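Local coordinates for Rev protein (Borrelia burgdorferi, PDB 5EQZ), which is of unknown function but belongs to the Borrelia Rev family of plasmid-encoded proteins and folds as an elongated bundle of helices, at residues L26-S30 / A74-A78. Numbering follows the deposited sequence.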
ATOM      1  N   LEU A  26      -3.462   1.728  -7.881  1.00 20.42           N
ATOM      2  CA  LEU A  26      -3.137   1.466  -6.484  1.00 20.17           C
ATOM      3  C   LEU A  26      -3.912   2.425  -5.588  1.00 22.08           C
ATOM      4  O   LEU A  26      -4.051   3.617  -5.893  1.00 21.51           O
ATOM      5  CB  LEU A  26      -1.633   1.634  -6.254  1.00 22.26           C
ATOM      6  CG  LEU A  26      -0.702   0.536  -6.766  1.00 23.24           C
ATOM      7  CD1 LEU A  26       0.763   1.008  -6.723  1.00 22.34           C
ATOM      8  CD2 LEU A  26      -0.877  -0.759  -5.998  1.00 23.42           C
ATOM      9  N   VAL A  27      -4.432   1.904  -4.473  1.00 21.83           N
ATOM     10  CA  VAL A  27      -5.115   2.713  -3.480  1.00 21.36           C
ATOM     11  C   VAL A  27      -4.630   2.287  -2.103  1.00 22.06           C
ATOM     12  O   VAL A  27      -3.830   1.359  -1.962  1.00 22.27           O
ATOM     13  CB  VAL A  27      -6.648   2.595  -3.601  1.00 26.29           C
ATOM     14  CG1 VAL A  27      -7.123   3.341  -4.844  1.00 26.24           C
ATOM     15  CG2 VAL A  27      -7.072   1.130  -3.677  1.00 25.68           C
ATOM     16  N   ASN A  28      -5.102   2.986  -1.063  1.00 21.10           N
ATOM     17  CA  ASN A  28      -4.555   2.744   0.270  1.00 20.81           C
ATOM     18  C   ASN A  28      -5.011   1.415   0.873  1.00 21.17           C
ATOM     19  O   ASN A  28      -4.420   0.974   1.863  1.00 22.82           O
ATOM     20  CB  ASN A  28      -4.913   3.895   1.217  1.00 26.14           C
ATOM     21  CG  ASN A  28      -4.145   5.160   0.911  1.00 25.99           C
ATOM     22  OD1 ASN A  28      -3.068   5.117   0.316  1.00 24.83           O
ATOM     23  ND2 ASN A  28      -4.695   6.302   1.320  1.00 25.94           N
ATOM     24  N   ASP A  29      -6.036   0.765   0.333  1.00 22.89           N
ATOM     25  CA  ASP A  29      -6.336  -0.585   0.796  1.00 23.26           C
ATOM     26  C   ASP A  29      -5.834  -1.661  -0.169  1.00 20.81           C
ATOM     27  O   ASP A  29      -6.129  -2.838   0.024  1.00 23.95           O
ATOM     28  CB  ASP A  29      -7.836  -0.751   1.124  1.00 29.56           C
ATOM     29  CG  ASP A  29      -8.748  -0.779  -0.102  1.00 33.75           C
ATOM     30  OD1 ASP A  29      -8.339  -0.449  -1.229  1.00 32.21           O
ATOM     31  OD2 ASP A  29      -9.918  -1.156   0.079  1.00 36.45           O
ATOM     32  N   SER A  30      -5.029  -1.293  -1.167  1.00 20.87           N
ATOM     33  CA  SER A  30      -4.343  -2.304  -1.963  1.00 20.41           C
ATOM     34  C   SER A  30      -3.344  -3.063  -1.108  1.00 21.89           C
ATOM     35  O   SER A  30      -2.642  -2.474  -0.288  1.00 25.18           O
ATOM     36  CB  SER A  30      -3.609  -1.653  -3.142  1.00 20.91           C
ATOM     37  OG  SER A  30      -4.521  -0.980  -3.979  1.00 22.53           O
ATOM     38  N   ALA A  74       1.517   7.556  -0.122  1.00 24.89           N
ATOM     39  CA  ALA A  74       0.147   7.611   0.385  1.00 22.18           C
ATOM     40  C   ALA A  74      -0.199   6.366   1.193  1.00 23.74           C
ATOM     41  O   ALA A  74      -0.827   6.466   2.258  1.00 23.32           O
ATOM     42  CB  ALA A  74      -0.833   7.785  -0.772  1.00 20.70           C
ATOM     43  N   LYS A  75       0.201   5.184   0.707  1.00 21.12           N
ATOM     44  CA  LYS A  75      -0.112   3.946   1.417  1.00 18.41           C
ATOM     45  C   LYS A  75       0.551   3.922   2.787  1.00 21.86           C
ATOM     46  O   LYS A  75      -0.098   3.625   3.799  1.00 21.32           O
ATOM     47  CB  LYS A  75       0.332   2.739   0.595  1.00 16.98           C
ATOM     48  CG  LYS A  75       0.254   1.406   1.327  1.00 19.89           C
ATOM     49  CD  LYS A  75      -1.193   0.950   1.519  1.00 19.44           C
ATOM     50  CE  LYS A  75      -1.271  -0.490   2.023  1.00 22.27           C
ATOM     51  NZ  LYS A  75      -2.679  -0.995   1.941  1.00 21.60           N
ATOM     52  N   LEU A  76       1.849   4.248   2.840  1.00 21.87           N
ATOM     53  CA  LEU A  76       2.564   4.225   4.114  1.00 23.89           C
ATOM     54  C   LEU A  76       2.010   5.254   5.092  1.00 25.61           C
ATOM     55  O   LEU A  76       1.956   5.000   6.302  1.00 27.32           O
ATOM     56  CB  LEU A  76       4.055   4.466   3.883  1.00 25.37           C
ATOM     57  CG  LEU A  76       4.809   3.284   3.276  1.00 31.99           C
ATOM     58  CD1 LEU A  76       6.143   3.740   2.709  1.00 32.89           C
ATOM     59  CD2 LEU A  76       5.028   2.211   4.332  1.00 35.34           C
ATOM     60  N   ALA A  77       1.615   6.433   4.605  1.00 26.10           N
ATOM     61  CA  ALA A  77       1.047   7.426   5.515  1.00 27.83           C
ATOM     62  C   ALA A  77      -0.305   6.961   6.043  1.00 32.72           C
ATOM     63  O   ALA A  77      -0.622   7.144   7.232  1.00 34.01           O
ATOM     64  CB  ALA A  77       0.914   8.777   4.814  1.00 28.72           C
ATOM     65  N   ALA A  78      -1.110   6.350   5.173  1.00 24.33           N
ATOM     66  CA  ALA A  78      -2.411   5.841   5.589  1.00 25.49           C
ATOM     67  C   ALA A  78      -2.250   4.749   6.637  1.00 25.34           C
ATOM     68  O   ALA A  78      -3.015   4.698   7.611  1.00 24.04           O
ATOM     69  CB  ALA A  78      -3.184   5.320   4.374  1.00 21.34           C
TER
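A type I beta turn from Val27 to Ser30, in the loop between helices 10-24 and 32-48, packs against the long helix 55-88 of this all-helical bundle, with Asn28 and Lys75 nearest in backbone (CA to CA 4.7 Å). The turn is closed twice: Ser30 N donates to Val27 O at 3.0 Å, and Val27 N donates to Ser30 OG at 2.9 Å with a nearly straight N-H...acceptor angle of 170°. Two further carbonyls, Asn28 O and Ser30 O, accept from the helix. The Lys75 side chain, extended except for a p chi2, carries its ammonium to the turn, where NZ donates to Asn28 O at 2.6 Å; a third acceptor, Val108 O, lies beyond the two segments. The buried ammonium is thus satisfied by three main-chain carbonyls. Nearby, Lys71 of the same helix bonds to Leu26 O, and Phe35 of helix 32-48 touches the Lys75 side chain. Asn28 supplies most of the loop's packing surface, lying over Ala74 and Ala78, whose CB atoms point toward the loop; the small methyls permit this close approach. Contact between the segments buries 232 Å² in total. The second bond of Lys75 within this contact runs from NZ to Ser30 O, at 2.7 Å.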